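PDB 3RH9: succinate-semialdehyde dehydrogenase (NAD(P)(+)) from Marinobacter aquaeolei, which probably oxidises succinate semialdehyde to succinate with NAD(P)+ as electron acceptor, as a member of the aldehyde dehydrogenase family. Local coordinates for residues E10-Y15 with A41-M46; W68-R73 with H123-D128; A114-Y119 with M163-L168; D128-P133 with V143-V148. All blocks are in the same frame, centred on the assembly; numbering follows the deposited sequence.

Interaction 1. Residues E10-Y15 with A41-M46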
loop_
_atom_site.group_PDB
_atom_site.type_symbol
_atom_site.label_atom_id
_atom_site.label_comp_id
_atom_site.label_asym_id
_atom_site.label_seq_id
_atom_site.Cartn_x
_atom_site.Cartn_y
_atom_site.Cartn_z
ATOM N N GLU A 10 -19.040 28.170 -17.102
ATOM C CA GLU A 10 -20.257 28.161 -17.931
ATOM C C GLU A 10 -21.008 26.844 -17.835
ATOM O O GLU A 10 -22.155 26.730 -18.262
ATOM C CB GLU A 10 -19.916 28.410 -19.393
ATOM C CG GLU A 10 -19.775 29.871 -19.779
ATOM C CD GLU A 10 -19.210 30.024 -21.177
ATOM O OE1 GLU A 10 -18.060 29.581 -21.406
ATOM O OE2 GLU A 10 -19.920 30.577 -22.047
ATOM N N ASN A 11 -20.340 25.839 -17.287
ATOM C CA ASN A 11 -20.983 24.567 -17.036
ATOM C C ASN A 11 -20.857 24.214 -15.578
ATOM O O ASN A 11 -19.789 23.829 -15.108
ATOM C CB ASN A 11 -20.380 23.491 -17.912
ATOM C CG ASN A 11 -20.695 23.709 -19.366
ATOM O OD1 ASN A 11 -21.825 23.473 -19.810
ATOM N ND2 ASN A 11 -19.704 24.174 -20.124
ATOM N N LEU A 12 -21.957 24.384 -14.861
ATOM C CA LEU A 12 -21.984 24.157 -13.432
ATOM C C LEU A 12 -22.705 22.837 -13.219
ATOM O O LEU A 12 -23.874 22.796 -12.863
ATOM C CB LEU A 12 -22.706 25.313 -12.734
ATOM C CG LEU A 12 -22.056 25.831 -11.452
ATOM C CD1 LEU A 12 -22.128 24.766 -10.364
ATOM C CD2 LEU A 12 -20.608 26.263 -11.678
ATOM N N THR A 13 -21.998 21.751 -13.464
ATOM C CA THR A 13 -22.598 20.431 -13.430
ATOM C C THR A 13 -21.461 19.433 -13.505
ATOM O O THR A 13 -20.292 19.818 -13.575
ATOM C CB THR A 13 -23.552 20.229 -14.626
ATOM O OG1 THR A 13 -24.016 18.879 -14.661
ATOM C CG2 THR A 13 -22.849 20.537 -15.936
ATOM N N GLY A 14 -21.800 18.152 -13.492
ATOM C CA GLY A 14 -20.790 17.114 -13.552
ATOM C C GLY A 14 -20.158 16.967 -14.917
ATOM O O GLY A 14 -20.450 17.713 -15.852
ATOM N N TYR A 15 -19.273 15.992 -15.033
ATOM C CA TYR A 15 -18.592 15.755 -16.288
ATOM C C TYR A 15 -18.394 14.275 -16.463
ATOM O O TYR A 15 -17.490 13.688 -15.871
ATOM C CB TYR A 15 -17.239 16.449 -16.304
ATOM C CG TYR A 15 -16.579 16.476 -17.665
ATOM C CD1 TYR A 15 -15.767 15.429 -18.095
ATOM C CD2 TYR A 15 -16.767 17.552 -18.515
ATOM C CE1 TYR A 15 -15.156 15.463 -19.331
ATOM C CE2 TYR A 15 -16.162 17.596 -19.763
ATOM C CZ TYR A 15 -15.356 16.552 -20.163
ATOM O OH TYR A 15 -14.756 16.620 -21.395
ATOM N N ALA A 41 -22.598 30.214 -5.417
ATOM C CA ALA A 41 -22.947 29.257 -6.446
ATOM C C ALA A 41 -23.864 28.186 -5.898
ATOM O O ALA A 41 -23.830 27.877 -4.708
ATOM C CB ALA A 41 -21.687 28.630 -7.027
ATOM N N LYS A 42 -24.689 27.629 -6.776
ATOM C CA LYS A 42 -25.509 26.477 -6.437
ATOM C C LYS A 42 -25.189 25.300 -7.364
ATOM O O LYS A 42 -25.541 25.302 -8.544
ATOM C CB LYS A 42 -26.988 26.833 -6.508
ATOM C CG LYS A 42 -27.455 27.806 -5.431
ATOM C CD LYS A 42 -28.923 28.188 -5.643
ATOM C CE LYS A 42 -29.742 28.177 -4.345
ATOM N NZ LYS A 42 -29.377 29.254 -3.383
ATOM N N VAL A 43 -24.522 24.291 -6.813
ATOM C CA VAL A 43 -24.073 23.142 -7.581
ATOM C C VAL A 43 -25.008 21.942 -7.442
ATOM O O VAL A 43 -25.505 21.652 -6.357
ATOM C CB VAL A 43 -22.661 22.715 -7.128
ATOM C CG1 VAL A 43 -22.070 21.718 -8.103
ATOM C CG2 VAL A 43 -21.766 23.926 -7.009
ATOM N N PRO A 44 -25.242 21.236 -8.551
ATOM C CA PRO A 44 -26.048 20.012 -8.604
ATOM C C PRO A 44 -25.560 18.921 -7.662
ATOM O O PRO A 44 -24.369 18.594 -7.632
ATOM C CB PRO A 44 -25.875 19.542 -10.045
ATOM C CG PRO A 44 -25.588 20.799 -10.814
ATOM C CD PRO A 44 -24.815 21.685 -9.887
ATOM N N SER A 45 -26.498 18.357 -6.909
ATOM C CA SER A 45 -26.218 17.297 -5.967
ATOM C C SER A 45 -26.479 15.954 -6.647
ATOM O O SER A 45 -27.577 15.388 -6.569
ATOM C CB SER A 45 -27.100 17.478 -4.728
ATOM O OG SER A 45 -26.654 16.685 -3.645
HETATM N N MSE A 46 -25.458 15.451 -7.328
HETATM C CA MSE A 46 -25.602 14.270 -8.183
HETATM C C MSE A 46 -25.908 12.993 -7.417
HETATM O O MSE A 46 -25.368 12.755 -6.339
HETATM C CB MSE A 46 -24.367 14.099 -9.074
HETATM C CG MSE A 46 -24.087 15.342 -9.908
HETATM SE SE MSE A 46 -22.302 15.458 -10.730
HETATM C CE MSE A 46 -21.939 17.302 -10.181
#
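L12 and V43 make the apolar centre of this contact, their side chains crossing at about a right angle. The CD1 methyl of L12 does the touching, lying 3.5 Å from V43 CG2 and also reaching the ring atom CD of P44, at 4.1 Å. V43 turns CG2 beside its backbone N, with CG1 anti to that N (chi1 -168°), and both methyls meet L12 CD1. Branched aliphatic groups suit this partly buried seam because they pack without needing polar partners.

Side chain against backbone is the second kind of contact. The proline ring comes up to the main chain, its CD 3.3 Å from L12 O and its CG 4.0 Å from T13 CA. Selenomethionine M46 bends at its end to bring CE 3.4 Å from G14 N, and with no side chain on the glycine its selenium also rests against G14 CA. The touching parts, 12-14 and 42-46, run 12° apart, and no hydrogen bond joins the segments.

The hydroxyl of T13 is held by D22. Strand 39-44 pairs with strand 28-32 and strand 14-16 with strand 19-21, while helix 188-197 supports both segments through I191 against L12 and L188 against V43.

Interaction 2. Residues W68-R73 with H123-D128; sequences WPIETR and HISALD
I70 meets I124 where the first turn of helix 70-86, with P69 at its N-cap, faces the 3-10 turn that follows helix 103-123. The apolar contact is between two isoleucines sliding past each other in opposite directions, I70 CG1 lying 3.8 Å from I124 CD1. I70 carries CG1 anti to its own N (chi1 -171°), which sends CD1 across to the 3-10 turn, 4.0 Å from S125 CA. I124 CD1 also reaches R73 CB, at 3.8 Å, so the aliphatic base of the arginine extends the apolar patch. Beta-branched, rather stiff isoleucines fill this joint between the start of a long helix and a short 3-10 turn with hydrocarbon.

No hydrogen bond crosses between the segments; R73 binds within its own segment and to A173. Its guanidinium turns its NE edge to one carbonyl, W68 O, which lies in its plane and accepts from NE at 3.0 Å and from NH2 at 3.2 Å; NH1 bonds A173 O. A leucine in its place would probably leave W68 O without these two donors and A173 O without its mate, freeing the residues before the helix to shift.

At the exposed border the carboxylate of D128 comes across I70 at about a right angle, its OD1 3.4 Å from I70 CD1.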
loop_
_atom_site.group_PDB
_atom_site.type_symbol
_atom_site.label_atom_id
_atom_site.label_comp_id
_atom_site.label_asym_id
_atom_site.label_seq_id
_atom_site.Cartn_x
_atom_site.Cartn_y
_atom_site.Cartn_z
ATOM N N TRP A 68 -3.113 3.288 -24.472
ATOM C CA TRP A 68 -2.803 4.604 -25.040
ATOM C C TRP A 68 -1.300 4.776 -25.036
ATOM O O TRP A 68 -0.681 4.663 -23.991
ATOM C CB TRP A 68 -3.441 5.716 -24.194
ATOM C CG TRP A 68 -4.932 5.629 -24.133
ATOM C CD1 TRP A 68 -5.688 5.050 -23.149
ATOM C CD2 TRP A 68 -5.853 6.112 -25.117
ATOM N NE1 TRP A 68 -7.025 5.147 -23.461
ATOM C CE2 TRP A 68 -7.151 5.790 -24.668
ATOM C CE3 TRP A 68 -5.704 6.772 -26.346
ATOM C CZ2 TRP A 68 -8.290 6.120 -25.393
ATOM C CZ3 TRP A 68 -6.834 7.102 -27.061
ATOM C CH2 TRP A 68 -8.111 6.780 -26.581
ATOM N N PRO A 69 -0.708 5.069 -26.193
ATOM C CA PRO A 69 0.758 5.035 -26.289
ATOM C C PRO A 69 1.393 6.065 -25.368
ATOM O O PRO A 69 0.812 7.137 -25.181
ATOM C CB PRO A 69 1.028 5.402 -27.758
ATOM C CG PRO A 69 -0.303 5.281 -28.458
ATOM C CD PRO A 69 -1.330 5.593 -27.418
ATOM N N ILE A 70 2.571 5.754 -24.823
ATOM C CA ILE A 70 3.222 6.616 -23.833
ATOM C C ILE A 70 3.404 8.072 -24.278
ATOM O O ILE A 70 3.390 8.972 -23.444
ATOM C CB ILE A 70 4.576 6.054 -23.390
ATOM C CG1 ILE A 70 5.117 6.846 -22.200
ATOM C CG2 ILE A 70 5.568 6.111 -24.518
ATOM C CD1 ILE A 70 6.045 6.047 -21.308
ATOM N N GLU A 71 3.561 8.304 -25.583
ATOM C CA GLU A 71 3.657 9.673 -26.122
ATOM C C GLU A 71 2.315 10.380 -26.129
ATOM O O GLU A 71 2.252 11.605 -25.969
ATOM C CB GLU A 71 4.245 9.688 -27.535
ATOM C CG GLU A 71 5.725 9.371 -27.565
ATOM C CD GLU A 71 6.516 10.190 -26.550
ATOM O OE1 GLU A 71 6.313 11.427 -26.492
ATOM O OE2 GLU A 71 7.346 9.598 -25.823
ATOM N N THR A 72 1.245 9.618 -26.325
ATOM C CA THR A 72 -0.079 10.206 -26.245
ATOM C C THR A 72 -0.318 10.720 -24.830
ATOM O O THR A 72 -0.695 11.873 -24.642
ATOM C CB THR A 72 -1.190 9.220 -26.643
ATOM O OG1 THR A 72 -1.122 8.968 -28.047
ATOM C CG2 THR A 72 -2.545 9.804 -26.335
ATOM N N ARG A 73 -0.097 9.859 -23.841
ATOM C CA ARG A 73 -0.283 10.228 -22.441
ATOM C C ARG A 73 0.607 11.408 -22.066
ATOM O O ARG A 73 0.199 12.314 -21.343
ATOM C CB ARG A 73 0.036 9.047 -21.534
ATOM C CG ARG A 73 -1.044 7.989 -21.454
ATOM C CD ARG A 73 -0.589 6.861 -20.541
ATOM N NE ARG A 73 0.068 5.838 -21.342
ATOM C CZ ARG A 73 1.028 5.020 -20.922
ATOM N NH1 ARG A 73 1.490 5.080 -19.673
ATOM N NH2 ARG A 73 1.530 4.130 -21.772
ATOM N N HIS A 123 8.930 12.396 -16.511
ATOM C CA HIS A 123 9.339 11.097 -15.962
ATOM C C HIS A 123 8.430 9.910 -16.269
ATOM O O HIS A 123 8.635 8.820 -15.747
ATOM C CB HIS A 123 9.557 11.213 -14.461
ATOM C CG HIS A 123 10.601 12.215 -14.093
ATOM N ND1 HIS A 123 11.929 11.882 -13.952
ATOM C CD2 HIS A 123 10.517 13.547 -13.874
ATOM C CE1 HIS A 123 12.617 12.964 -13.632
ATOM N NE2 HIS A 123 11.787 13.986 -13.577
ATOM N N ILE A 124 7.440 10.119 -17.123
ATOM C CA ILE A 124 6.515 9.064 -17.489
ATOM C C ILE A 124 7.245 7.781 -17.941
ATOM O O ILE A 124 6.709 6.667 -17.827
ATOM C CB ILE A 124 5.544 9.561 -18.578
ATOM C CG1 ILE A 124 4.424 8.555 -18.816
ATOM C CG2 ILE A 124 6.291 9.865 -19.877
ATOM C CD1 ILE A 124 3.301 9.102 -19.690
ATOM N N SER A 125 8.469 7.930 -18.443
ATOM C CA SER A 125 9.204 6.779 -18.975
ATOM C C SER A 125 9.554 5.783 -17.888
ATOM O O SER A 125 9.888 4.627 -18.168
ATOM C CB SER A 125 10.462 7.210 -19.727
ATOM O OG SER A 125 10.165 7.377 -21.105
ATOM N N ALA A 126 9.454 6.243 -16.643
ATOM C CA ALA A 126 9.715 5.409 -15.482
ATOM C C ALA A 126 8.825 4.157 -15.429
ATOM O O ALA A 126 9.204 3.162 -14.823
ATOM C CB ALA A 126 9.552 6.230 -14.227
ATOM N N LEU A 127 7.653 4.204 -16.067
ATOM C CA LEU A 127 6.690 3.099 -16.018
ATOM C C LEU A 127 6.860 2.107 -17.167
ATOM O O LEU A 127 6.013 1.227 -17.377
ATOM C CB LEU A 127 5.250 3.627 -16.001
ATOM C CG LEU A 127 4.902 4.466 -14.771
ATOM C CD1 LEU A 127 3.573 5.198 -14.935
ATOM C CD2 LEU A 127 4.909 3.593 -13.530
ATOM N N ASP A 128 7.952 2.251 -17.910
ATOM C CA ASP A 128 8.250 1.326 -19.007
ATOM C C ASP A 128 8.473 -0.071 -18.464
ATOM O O ASP A 128 9.154 -0.242 -17.454
ATOM C CB ASP A 128 9.504 1.783 -19.770
ATOM C CG ASP A 128 9.231 2.954 -20.699
ATOM O OD1 ASP A 128 8.042 3.317 -20.879
ATOM O OD2 ASP A 128 10.211 3.508 -21.250
#

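Interaction 3. Residues A114-Y119 with M163-L168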
loop_
_atom_site.group_PDB
_atom_site.type_symbol
_atom_site.label_atom_id
_atom_site.label_comp_id
_atom_site.label_asym_id
_atom_site.label_seq_id
_atom_site.Cartn_x
_atom_site.Cartn_y
_atom_site.Cartn_z
ATOM N N ALA A 114 0.708 22.822 -11.520
ATOM C CA ALA A 114 1.200 22.634 -12.877
ATOM C C ALA A 114 2.467 21.799 -12.896
ATOM O O ALA A 114 2.731 21.102 -13.862
ATOM C CB ALA A 114 1.438 23.976 -13.534
ATOM N N GLY A 115 3.245 21.877 -11.819
ATOM C CA GLY A 115 4.557 21.258 -11.766
ATOM C C GLY A 115 4.497 19.757 -11.549
ATOM O O GLY A 115 5.490 19.042 -11.735
ATOM N N PHE A 116 3.332 19.277 -11.135
ATOM C CA PHE A 116 3.137 17.848 -10.979
ATOM C C PHE A 116 2.961 17.233 -12.346
ATOM O O PHE A 116 3.531 16.187 -12.672
ATOM C CB PHE A 116 1.932 17.561 -10.081
ATOM C CG PHE A 116 2.235 17.729 -8.631
ATOM C CD1 PHE A 116 2.955 16.759 -7.948
ATOM C CD2 PHE A 116 1.844 18.877 -7.951
ATOM C CE1 PHE A 116 3.259 16.911 -6.613
ATOM C CE2 PHE A 116 2.149 19.034 -6.602
ATOM C CZ PHE A 116 2.865 18.047 -5.936
ATOM N N PHE A 117 2.176 17.916 -13.157
ATOM C CA PHE A 117 1.954 17.495 -14.520
ATOM C C PHE A 117 3.242 17.584 -15.314
ATOM O O PHE A 117 3.552 16.711 -16.119
ATOM C CB PHE A 117 0.833 18.323 -15.131
ATOM C CG PHE A 117 -0.521 17.882 -14.684
ATOM C CD1 PHE A 117 -1.192 18.567 -13.705
ATOM C CD2 PHE A 117 -1.104 16.746 -15.221
ATOM C CE1 PHE A 117 -2.440 18.145 -13.290
ATOM C CE2 PHE A 117 -2.338 16.318 -14.807
ATOM C CZ PHE A 117 -3.011 17.015 -13.848
ATOM N N ASP A 118 4.008 18.634 -15.069
ATOM C CA ASP A 118 5.274 18.773 -15.749
ATOM C C ASP A 118 6.168 17.621 -15.348
ATOM O O ASP A 118 6.809 16.996 -16.181
ATOM C CB ASP A 118 5.956 20.101 -15.406
ATOM C CG ASP A 118 7.184 20.356 -16.270
ATOM O OD1 ASP A 118 7.093 20.239 -17.518
ATOM O OD2 ASP A 118 8.249 20.659 -15.706
ATOM N N TYR A 119 6.202 17.333 -14.058
ATOM C CA TYR A 119 7.154 16.367 -13.578
ATOM C C TYR A 119 6.790 14.982 -14.093
ATOM O O TYR A 119 7.663 14.182 -14.427
ATOM C CB TYR A 119 7.248 16.393 -12.062
ATOM C CG TYR A 119 8.109 15.281 -11.562
ATOM C CD1 TYR A 119 7.561 14.038 -11.276
ATOM C CD2 TYR A 119 9.485 15.455 -11.410
ATOM C CE1 TYR A 119 8.356 13.004 -10.838
ATOM C CE2 TYR A 119 10.292 14.415 -10.965
ATOM C CZ TYR A 119 9.716 13.195 -10.687
ATOM O OH TYR A 119 10.491 12.159 -10.242
HETATM N N MSE A 163 -4.143 19.465 -4.511
HETATM C CA MSE A 163 -4.391 18.061 -4.226
HETATM C C MSE A 163 -4.641 17.274 -5.502
HETATM O O MSE A 163 -3.872 16.377 -5.847
HETATM C CB MSE A 163 -5.580 17.882 -3.277
HETATM C CG MSE A 163 -5.317 18.344 -1.863
HETATM SE SE MSE A 163 -3.518 17.832 -1.277
HETATM C CE MSE A 163 -3.649 18.534 0.559
ATOM N N ILE A 164 -5.720 17.608 -6.201
ATOM C CA ILE A 164 -6.099 16.849 -7.374
ATOM C C ILE A 164 -4.935 16.714 -8.360
ATOM O O ILE A 164 -4.812 15.698 -9.036
ATOM C CB ILE A 164 -7.307 17.467 -8.075
ATOM C CG1 ILE A 164 -7.895 16.466 -9.074
ATOM C CG2 ILE A 164 -6.898 18.758 -8.758
ATOM C CD1 ILE A 164 -8.070 15.059 -8.514
ATOM N N ALA A 165 -4.079 17.731 -8.421
ATOM C CA ALA A 165 -2.967 17.749 -9.372
ATOM C C ALA A 165 -1.972 16.630 -9.094
ATOM O O ALA A 165 -1.428 16.031 -10.024
ATOM C CB ALA A 165 -2.268 19.093 -9.355
ATOM N N LYS A 166 -1.737 16.361 -7.809
ATOM C CA LYS A 166 -0.847 15.283 -7.393
ATOM C C LYS A 166 -1.404 13.941 -7.846
ATOM O O LYS A 166 -0.666 13.064 -8.285
ATOM C CB LYS A 166 -0.667 15.254 -5.869
ATOM C CG LYS A 166 -0.074 16.520 -5.239
ATOM C CD LYS A 166 -0.176 16.454 -3.712
ATOM C CE LYS A 166 0.634 17.551 -3.031
ATOM N NZ LYS A 166 0.674 17.407 -1.525
ATOM N N LYS A 167 -2.710 13.775 -7.737
ATOM C CA LYS A 167 -3.289 12.473 -7.999
ATOM C C LYS A 167 -3.464 12.216 -9.486
ATOM O O LYS A 167 -3.257 11.106 -9.956
ATOM C CB LYS A 167 -4.628 12.310 -7.271
ATOM C CG LYS A 167 -4.556 12.466 -5.773
ATOM C CD LYS A 167 -5.880 12.086 -5.115
ATOM C CE LYS A 167 -5.834 12.342 -3.621
ATOM N NZ LYS A 167 -4.774 11.536 -2.960
ATOM N N LEU A 168 -3.852 13.248 -10.224
ATOM C CA LEU A 168 -4.268 13.064 -11.607
ATOM C C LEU A 168 -3.077 12.980 -12.548
ATOM O O LEU A 168 -3.095 12.224 -13.506
ATOM C CB LEU A 168 -5.227 14.166 -12.029
ATOM C CG LEU A 168 -5.859 13.958 -13.401
ATOM C CD1 LEU A 168 -6.223 12.491 -13.593
ATOM C CD2 LEU A 168 -7.070 14.881 -13.615
#
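Helix 114-119, bearing F116 and F117, and helix 163-168, bearing A165, K166 and L168, run almost parallel, their axes 8.4 Å apart at 10°, with the CA atoms of F116 and K166 the nearest pair. The small A165 lies at the interface, consistent with the close spacing: its backbone O lies 3.7 Å from F116 CB, and its methyl is 4.1 Å from F117 CE1.

The two phenylalanines divide the neighbouring helix between them. F116 lays one ring face against K166, whose CG stands over it 3.6 Å from the centroid and 20° off the normal, a CH-pi contact shifted toward the CZ end. The lysine chain is extended beyond CG and passes obliquely along this rim, so CE comes 3.7 Å from F116 CZ before the amino group moves on. An aromatic face accepts the methylenes of a buried lysine well. F117 takes the other flank, reaching with CZ to L168 CB at 4.0 Å and with CE1 to A165 CA. Its ring is also packed by L77 and I80 of helix 70-86 and by F193 of helix 188-197.

Helix 162-174 is the connection of a beta-alpha-beta crossover, linking the neighbouring parallel strands 151-154 and 178-181 of the Rossmann-like, cofactor-binding domain of the aldehyde dehydrogenase family. The side chain of K166 lies about 4 Å from that of E256, the predicted active-site residue; F116 therefore packs on the very lysine that lies near the predicted site.

Interaction 4. Residues D128-P133 with V143-V148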
loop_
_atom_site.group_PDB
_atom_site.type_symbol
_atom_site.label_atom_id
_atom_site.label_comp_id
_atom_site.label_asym_id
_atom_site.label_seq_id
_atom_site.Cartn_x
_atom_site.Cartn_y
_atom_site.Cartn_z
ATOM N N ASP A 128 7.952 2.251 -17.910
ATOM C CA ASP A 128 8.250 1.326 -19.007
ATOM C C ASP A 128 8.473 -0.071 -18.464
ATOM O O ASP A 128 9.154 -0.242 -17.454
ATOM C CB ASP A 128 9.504 1.783 -19.770
ATOM C CG ASP A 128 9.231 2.954 -20.699
ATOM O OD1 ASP A 128 8.042 3.317 -20.879
ATOM O OD2 ASP A 128 10.211 3.508 -21.250
ATOM N N SER A 129 7.922 -1.078 -19.124
ATOM C CA SER A 129 8.233 -2.445 -18.718
ATOM C C SER A 129 9.748 -2.695 -18.836
ATOM O O SER A 129 10.452 -2.027 -19.595
ATOM C CB SER A 129 7.446 -3.455 -19.546
ATOM O OG SER A 129 7.900 -3.467 -20.884
ATOM N N HIS A 130 10.254 -3.648 -18.076
ATOM C CA HIS A 130 11.674 -3.947 -18.133
ATOM C C HIS A 130 11.966 -5.436 -17.926
ATOM O O HIS A 130 11.282 -6.140 -17.173
ATOM C CB HIS A 130 12.439 -3.103 -17.119
ATOM C CG HIS A 130 12.209 -3.500 -15.692
ATOM N ND1 HIS A 130 13.149 -4.182 -14.947
ATOM C CD2 HIS A 130 11.155 -3.290 -14.861
ATOM C CE1 HIS A 130 12.683 -4.386 -13.725
ATOM N NE2 HIS A 130 11.472 -3.859 -13.648
ATOM N N THR A 131 12.988 -5.912 -18.617
ATOM C CA THR A 131 13.380 -7.298 -18.508
ATOM C C THR A 131 14.565 -7.418 -17.587
ATOM O O THR A 131 15.568 -6.747 -17.775
ATOM C CB THR A 131 13.741 -7.858 -19.873
ATOM O OG1 THR A 131 12.626 -7.669 -20.753
ATOM C CG2 THR A 131 14.035 -9.330 -19.762
ATOM N N ILE A 132 14.452 -8.263 -16.580
ATOM C CA ILE A 132 15.537 -8.406 -15.632
ATOM C C ILE A 132 16.678 -9.212 -16.266
ATOM O O ILE A 132 16.454 -9.967 -17.214
ATOM C CB ILE A 132 15.036 -9.043 -14.324
ATOM C CG1 ILE A 132 14.599 -10.490 -14.568
ATOM C CG2 ILE A 132 13.904 -8.200 -13.737
ATOM C CD1 ILE A 132 14.074 -11.182 -13.339
ATOM N N PRO A 133 17.909 -9.033 -15.757
ATOM C CA PRO A 133 19.097 -9.689 -16.318
ATOM C C PRO A 133 19.190 -11.166 -15.935
ATOM O O PRO A 133 19.764 -11.955 -16.686
ATOM C CB PRO A 133 20.263 -8.906 -15.695
ATOM C CG PRO A 133 19.639 -7.698 -15.011
ATOM C CD PRO A 133 18.261 -8.127 -14.651
ATOM N N VAL A 143 8.879 -7.482 -16.437
ATOM C CA VAL A 143 8.005 -6.841 -15.481
ATOM C C VAL A 143 7.272 -5.667 -16.125
ATOM O O VAL A 143 7.889 -4.734 -16.624
ATOM C CB VAL A 143 8.800 -6.364 -14.245
ATOM C CG1 VAL A 143 7.930 -5.486 -13.373
ATOM C CG2 VAL A 143 9.321 -7.550 -13.464
ATOM N N HIS A 144 5.950 -5.723 -16.113
ATOM C CA HIS A 144 5.131 -4.656 -16.678
ATOM C C HIS A 144 4.427 -3.884 -15.581
ATOM O O HIS A 144 4.154 -4.403 -14.505
ATOM C CB HIS A 144 4.068 -5.233 -17.604
ATOM C CG HIS A 144 4.615 -5.862 -18.841
ATOM N ND1 HIS A 144 5.002 -7.186 -18.898
ATOM C CD2 HIS A 144 4.826 -5.356 -20.080
ATOM C CE1 HIS A 144 5.434 -7.467 -20.114
ATOM N NE2 HIS A 144 5.330 -6.375 -20.853
ATOM N N TYR A 145 4.116 -2.632 -15.854
ATOM C CA TYR A 145 3.317 -1.860 -14.916
ATOM C C TYR A 145 1.986 -1.484 -15.585
ATOM O O TYR A 145 1.911 -0.506 -16.319
ATOM C CB TYR A 145 4.124 -0.656 -14.428
ATOM C CG TYR A 145 5.430 -1.088 -13.806
ATOM C CD1 TYR A 145 5.468 -1.597 -12.521
ATOM C CD2 TYR A 145 6.619 -1.028 -14.519
ATOM C CE1 TYR A 145 6.655 -2.022 -11.947
ATOM C CE2 TYR A 145 7.810 -1.463 -13.962
ATOM C CZ TYR A 145 7.822 -1.959 -12.673
ATOM O OH TYR A 145 9.000 -2.380 -12.102
ATOM N N ARG A 146 0.954 -2.298 -15.363
ATOM C CA ARG A 146 -0.372 -2.074 -15.958
ATOM C C ARG A 146 -1.169 -1.038 -15.167
ATOM O O ARG A 146 -0.977 -0.875 -13.955
ATOM C CB ARG A 146 -1.211 -3.371 -15.977
ATOM C CG ARG A 146 -0.497 -4.639 -16.363
ATOM C CD ARG A 146 -0.128 -4.630 -17.806
ATOM N NE ARG A 146 0.490 -5.880 -18.210
ATOM C CZ ARG A 146 1.087 -6.069 -19.381
ATOM N NH1 ARG A 146 1.148 -5.075 -20.255
ATOM N NH2 ARG A 146 1.627 -7.245 -19.676
ATOM N N PRO A 147 -2.094 -0.359 -15.833
ATOM C CA PRO A 147 -3.017 0.531 -15.129
ATOM C C PRO A 147 -3.792 -0.241 -14.072
ATOM O O PRO A 147 -4.288 -1.307 -14.409
ATOM C CB PRO A 147 -3.980 0.968 -16.235
ATOM C CG PRO A 147 -3.209 0.819 -17.494
ATOM C CD PRO A 147 -2.252 -0.310 -17.291
ATOM N N VAL A 148 -3.935 0.264 -12.845
ATOM C CA VAL A 148 -4.738 -0.480 -11.865
ATOM C C VAL A 148 -6.165 -0.615 -12.352
ATOM O O VAL A 148 -6.859 -1.561 -12.016
ATOM C CB VAL A 148 -4.742 0.114 -10.402
ATOM C CG1 VAL A 148 -3.446 -0.196 -9.677
ATOM C CG2 VAL A 148 -5.071 1.630 -10.377
#
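H130 and V143 form an antiparallel hydrogen-bonded pair in the beta hairpin of strands 130-131 and 140-147, part of the three-stranded sheet completed by strand 475-482. In aldehyde dehydrogenases a sheet of this kind forms the oligomerisation domain, and here it touches the second subunit.

Y145 can be followed outward. From CB, with CG beside the backbone N (chi1 -57°), the ring swings toward the beginning of strand 130-131. Its CD2 and CE2 present an edge to D128 O, which lies near the ring plane, 3.9 Å from CE2. CE2 also reaches H130 CD2 at 3.9 Å, arriving in the plane of the imidazole. At the tip, Y145 OH makes a weak hydrogen bond of 3.3 Å with H130 NE2, and its stronger partner is E469 of the second subunit. A tyrosine suits this place, being long enough to span from its strand to the interface and polar at its end. The imidazole lies alongside V143, with NE2 3.7 Å from V143 CB.

H144 is turned to the other side, where its CD2 is 3.3 Å from S129 CB. R146 folds back over it, NH2 above one ring face and the guanidinium centre above H144 CB. With an alanine in place of H144, S129 CB is likely to lose its ring neighbour and R146 the ring it lies over, though R146 would keep its bond to Q478.

Two backbone bonds close the pair: H130 N to V143 O at 3.0 Å, and the straighter V143 N to H130 O at 2.8 Å and 175°.

Interaction 3 is the one beside the predicted active site, the side chains of K166 and E256 about 4 Å apart; the other three lie away from it. Interactions 2 and 3 have centres about 15 Å apart and adjoin in sequence, since helix 103-123 carries 114-119 and leads into 123-128. Interaction 2 in turn hands over to interaction 4 through D128, which both share, and they touch where L127 O lies 3.7 Å from Y145 CD2. The chain thus runs from the buried helix 103-123 through the 3-10 turn to the hairpin at the subunit interface. Interaction 1 stands apart, its centre about 24 Å from that of interaction 3, although helix 188-197 packs against both.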